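Local structure of yfhH hypothetical protein (Bacillus subtilis, 1SF9) at residues Asp93-Ser98 against Gly107-Ser112; Ser98-Val103 against Leu119-Leu124. The protein is of unknown function but is thought to be a transcriptional regulator, a homodimeric member of the DUF1811 family. All coordinates share one frame; numbering follows the deposited sequence.

Contact 1. Residues Asp93-Ser98 against Gly107-Ser112; sequences DEFTIS and GYRTSS
The open end of an antiparallel beta hairpin, made by strands 94-101 and 104-109, brings Thr-96 against Tyr-108 and Phe-95 against Arg-109; the axes of segments 94-98 and 107-109 approach to 4.6 Å, antiparallel at 164°. Thr-96 and Tyr-108 form the hydrogen-bonded pair, with Thr-96 N giving a bond of 2.9 Å to Tyr-108 O and Tyr-108 N returning one to Thr-96 O. Beyond it, Thr-110 N reaches Glu-94 O at 2.9 Å, which carries the pairing into the type I turn of residues 109-112.

On one face of the sheet, CB of Thr-96 sits 4.1 Å from the centroid of the Tyr-108 ring in a CH-pi contact displaced toward the rim. Tyr-108 CG lies between its backbone N and carbonyl carbon (chi1 56°), which brings the ring back alongside the threonine. A water bridges Thr-96 OG1 and Tyr-108 OH, and Thr-96 OG1 is also hydrogen-bonded to Thr-85 OG1.

The other face carries the Phe-95 ring, which leans across the backbone of Gly-107 so that CZ comes 3.3 Å from Gly-107 N. Next to it the extended Arg-109 chain, whose NE is salt-bridged to Glu-117 OE1, runs out to Asp-93. Carboxylate and guanidinium planes stand 87° apart, and in the salt bridge Arg-109 NH2 meets the anti lone pair of Asp-93 OD1 at 2.8 Å, the bond bent and OD1 slightly out of the guanidinium plane.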
# COMPACT_ATOMS: atom_id res chain seq x y z
N ASP A 93 -9.97 5.65 -11.37
CA ASP A 93 -11.02 5.33 -10.39
C ASP A 93 -11.03 6.30 -9.19
O ASP A 93 -10.02 6.93 -8.86
CB ASP A 93 -10.81 3.91 -9.84
CG ASP A 93 -10.99 2.82 -10.88
OD1 ASP A 93 -10.73 1.64 -10.53
OD2 ASP A 93 -11.40 3.10 -12.03
N GLU A 94 -12.19 6.38 -8.54
CA GLU A 94 -12.42 7.22 -7.34
C GLU A 94 -12.84 6.26 -6.24
O GLU A 94 -13.59 5.31 -6.48
CB GLU A 94 -13.54 8.24 -7.59
CG GLU A 94 -13.04 9.44 -8.40
CD GLU A 94 -14.10 10.52 -8.63
OE1 GLU A 94 -15.13 10.57 -7.90
OE2 GLU A 94 -13.89 11.35 -9.55
N PHE A 95 -12.33 6.51 -5.04
CA PHE A 95 -12.58 5.63 -3.91
C PHE A 95 -13.09 6.45 -2.73
O PHE A 95 -12.46 7.40 -2.29
CB PHE A 95 -11.24 4.97 -3.55
CG PHE A 95 -11.33 3.95 -2.44
CD1 PHE A 95 -11.00 4.30 -1.14
CD2 PHE A 95 -11.66 2.62 -2.72
CE1 PHE A 95 -11.00 3.33 -0.13
CE2 PHE A 95 -11.66 1.65 -1.71
CZ PHE A 95 -11.32 2.01 -0.42
N THR A 96 -14.24 6.05 -2.23
CA THR A 96 -14.85 6.70 -1.08
C THR A 96 -14.51 5.90 0.17
O THR A 96 -14.73 4.70 0.23
CB THR A 96 -16.38 6.77 -1.27
OG1 THR A 96 -16.66 7.50 -2.49
CG2 THR A 96 -17.04 7.45 -0.07
N ILE A 97 -13.98 6.58 1.18
CA ILE A 97 -13.59 5.90 2.41
C ILE A 97 -14.79 5.63 3.34
O ILE A 97 -15.60 6.52 3.58
CB ILE A 97 -12.57 6.73 3.19
CG1 ILE A 97 -11.30 6.88 2.35
CG2 ILE A 97 -12.21 6.04 4.54
CD1 ILE A 97 -10.12 7.52 3.15
N SER A 98 -14.89 4.41 3.85
CA SER A 98 -15.94 4.05 4.80
C SER A 98 -15.33 4.23 6.20
O SER A 98 -15.95 4.82 7.10
CB SER A 98 -16.40 2.61 4.61
OG SER A 98 -17.09 2.47 3.36
N GLY A 107 -13.32 0.93 2.04
CA GLY A 107 -14.33 1.75 1.38
C GLY A 107 -14.73 1.09 0.09
O GLY A 107 -14.73 -0.13 -0.00
N TYR A 108 -15.10 1.88 -0.91
CA TYR A 108 -15.49 1.30 -2.18
C TYR A 108 -15.18 2.24 -3.35
O TYR A 108 -15.10 3.47 -3.21
CB TYR A 108 -17.01 1.00 -2.22
CG TYR A 108 -17.86 2.21 -1.92
CD1 TYR A 108 -18.14 2.57 -0.59
CD2 TYR A 108 -18.33 3.03 -2.96
CE1 TYR A 108 -18.88 3.73 -0.30
CE2 TYR A 108 -19.06 4.19 -2.67
CZ TYR A 108 -19.33 4.53 -1.35
OH TYR A 108 -20.09 5.65 -1.07
N ARG A 109 -14.99 1.64 -4.51
CA ARG A 109 -14.76 2.43 -5.71
C ARG A 109 -16.13 2.88 -6.23
O ARG A 109 -17.10 2.13 -6.15
CB ARG A 109 -14.08 1.57 -6.75
CG ARG A 109 -12.66 1.20 -6.36
CD ARG A 109 -12.05 0.26 -7.41
NE ARG A 109 -10.83 -0.32 -6.84
CZ ARG A 109 -9.59 -0.05 -7.24
NH1 ARG A 109 -8.58 -0.62 -6.62
NH2 ARG A 109 -9.35 0.78 -8.26
N THR A 110 -16.22 4.09 -6.79
CA THR A 110 -17.50 4.55 -7.30
C THR A 110 -17.95 3.67 -8.47
O THR A 110 -19.14 3.58 -8.77
CB THR A 110 -17.44 6.03 -7.73
OG1 THR A 110 -16.46 6.20 -8.76
CG2 THR A 110 -17.03 6.90 -6.57
N SER A 111 -17.00 2.99 -9.12
CA SER A 111 -17.36 2.09 -10.22
C SER A 111 -17.80 0.69 -9.75
O SER A 111 -18.29 -0.12 -10.55
CB SER A 111 -16.19 1.96 -11.21
OG SER A 111 -15.01 1.52 -10.57
N SER A 112 -17.64 0.39 -8.46
CA SER A 112 -18.09 -0.91 -7.91
C SER A 112 -18.54 -0.62 -6.48
O SER A 112 -17.99 -1.14 -5.48
CB SER A 112 -16.96 -1.95 -7.93
OG SER A 112 -15.79 -1.51 -7.25
O HOH W 1 -14.14 4.49 -9.71
O HOH W 2 -19.39 7.55 -2.96

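Contact 2. Residues Ser98-Val103 against Leu119-Leu124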
# COMPACT_ATOMS: atom_id res chain seq x y z
N SER A 98 -14.89 4.41 3.85
CA SER A 98 -15.94 4.05 4.80
C SER A 98 -15.33 4.23 6.20
O SER A 98 -15.95 4.82 7.10
CB SER A 98 -16.40 2.61 4.61
OG SER A 98 -17.09 2.47 3.36
N TYR A 99 -14.13 3.67 6.38
CA TYR A 99 -13.42 3.83 7.65
C TYR A 99 -11.96 3.48 7.48
O TYR A 99 -11.52 2.93 6.45
CB TYR A 99 -14.03 2.96 8.78
CG TYR A 99 -13.97 1.48 8.52
CD1 TYR A 99 -12.88 0.71 8.95
CD2 TYR A 99 -14.98 0.84 7.82
CE1 TYR A 99 -12.82 -0.66 8.68
CE2 TYR A 99 -14.91 -0.53 7.54
CZ TYR A 99 -13.83 -1.27 7.98
OH TYR A 99 -13.78 -2.62 7.69
N LEU A 100 -11.18 3.81 8.50
CA LEU A 100 -9.75 3.52 8.47
C LEU A 100 -9.42 2.44 9.48
O LEU A 100 -10.09 2.32 10.52
CB LEU A 100 -8.94 4.77 8.82
CG LEU A 100 -9.16 6.01 7.94
CD1 LEU A 100 -8.52 7.21 8.59
CD2 LEU A 100 -8.57 5.75 6.57
N ASN A 101 -8.41 1.61 9.16
CA ASN A 101 -7.95 0.61 10.13
C ASN A 101 -6.48 0.37 9.80
O ASN A 101 -6.14 -0.04 8.69
CB ASN A 101 -8.73 -0.69 10.06
CG ASN A 101 -8.36 -1.62 11.20
OD1 ASN A 101 -8.00 -1.15 12.27
ND2 ASN A 101 -8.46 -2.91 10.98
N GLY A 102 -5.61 0.64 10.76
CA GLY A 102 -4.19 0.49 10.51
C GLY A 102 -3.80 1.49 9.43
O GLY A 102 -4.16 2.67 9.50
N VAL A 103 -3.05 1.03 8.43
CA VAL A 103 -2.65 1.91 7.34
C VAL A 103 -3.55 1.74 6.11
O VAL A 103 -3.22 2.18 5.02
CB VAL A 103 -1.15 1.69 6.92
CG1 VAL A 103 -0.25 1.93 8.14
CG2 VAL A 103 -0.94 0.31 6.37
N LEU A 119 -7.73 -0.48 0.63
CA LEU A 119 -6.55 0.04 -0.09
C LEU A 119 -5.61 0.74 0.87
O LEU A 119 -6.05 1.38 1.84
CB LEU A 119 -6.94 1.08 -1.15
CG LEU A 119 -7.74 0.59 -2.35
CD1 LEU A 119 -8.21 1.80 -3.17
CD2 LEU A 119 -6.87 -0.32 -3.19
N PRO A 120 -4.29 0.65 0.63
CA PRO A 120 -3.35 1.32 1.54
C PRO A 120 -3.55 2.83 1.38
O PRO A 120 -3.81 3.30 0.28
CB PRO A 120 -1.98 0.90 1.01
CG PRO A 120 -2.26 -0.41 0.28
CD PRO A 120 -3.58 -0.13 -0.40
N ILE A 121 -3.44 3.59 2.46
CA ILE A 121 -3.65 5.03 2.33
C ILE A 121 -2.68 5.73 1.38
O ILE A 121 -2.96 6.80 0.89
CB ILE A 121 -3.70 5.75 3.70
CG1 ILE A 121 -2.44 5.44 4.51
CG2 ILE A 121 -4.94 5.30 4.47
CD1 ILE A 121 -2.41 6.17 5.87
N SER A 122 -1.54 5.09 1.10
CA SER A 122 -0.56 5.67 0.20
C SER A 122 -1.02 5.77 -1.26
O SER A 122 -0.37 6.47 -2.03
CB SER A 122 0.74 4.87 0.25
OG SER A 122 0.45 3.50 0.14
N VAL A 123 -2.09 5.08 -1.64
CA VAL A 123 -2.55 5.16 -3.02
C VAL A 123 -3.72 6.13 -3.19
O VAL A 123 -4.22 6.29 -4.29
CB VAL A 123 -2.96 3.76 -3.63
CG1 VAL A 123 -1.85 2.74 -3.39
CG2 VAL A 123 -4.25 3.25 -3.03
N LEU A 124 -4.13 6.79 -2.11
CA LEU A 124 -5.24 7.73 -2.19
C LEU A 124 -4.74 9.16 -2.40
O LEU A 124 -4.01 9.70 -1.58
CB LEU A 124 -6.09 7.67 -0.93
CG LEU A 124 -6.71 6.29 -0.68
CD1 LEU A 124 -7.58 6.41 0.58
CD2 LEU A 124 -7.56 5.82 -1.86
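A single backbone hydrogen bond, Ile-121 N to Val-103 O at 2.9 Å and 165°, joins segments 98-103 and 119-124. Val-103 follows the end of strand 94-101, in the tight connection to the next strand. Ile-121 opens a 3-10 segment, 121-123, directly after strand 115-120. The bond joins the hairpin turn to the point where strand 115-120, outermost in this chain's sheet, gives way to the 3-10 segment. The backbones are nearest here, with 5.9 Å between the CA atoms of Val-103 and Pro-120.

Ile-121 is the side chain that closes over this bond. Its CG1 lies between the backbone N and the carbonyl carbon (chi1 54°), while CG2 stands beside the N, and the fork of the two branches faces the acceptor: CG1 is 3.4 Å and CG2 3.6 Å from Val-103 O. Val-103 is buried; its carbonyl oxygen takes one N-H, with the Ile-121 branches on one side. From strand 94-101, Leu-100 reaches in with the end of its chain, its CD2 meeting Ile-121 CG2 at 4.2 Å. This is loose apolar packing, and Tyr-80 touches both side chains.

Upstream, Ser-98 and Tyr-99 both face Trp-106 in a classic beta bulge, a local irregularity in the hairpin. Strand 104-109 runs between the two strands concerned, pairing through Ala-105 with Leu-119. Helix 57-74 lies against the joint, with Tyr-73 on Val-103 and Met-69 on Pro-120, while Ser-122 OG hydrogen-bonds to Thr-68 O of the same helix.

Overall arrangement
After the three N-terminal helices the chain enters the antiparallel sheet, and both contacts use strand 94-101. Contact 1 closes the hairpin with strand 104-109 at its open end, spanning eight intervening residues. Contact 2 starts at the shared Ser-98, takes in the hairpin turn and closes a longer loop onto residues 119-124, past the intervening strand. Their segments alternate along the chain, so the loops cross instead of nesting. The centres lie about 12 Å apart, joined by apolar packing: Phe-95 touches Leu-119 and Leu-124, and Ile-97 also meets Leu-124. Together they tie the hairpin to strand 115-120 and the start of strand 124-126.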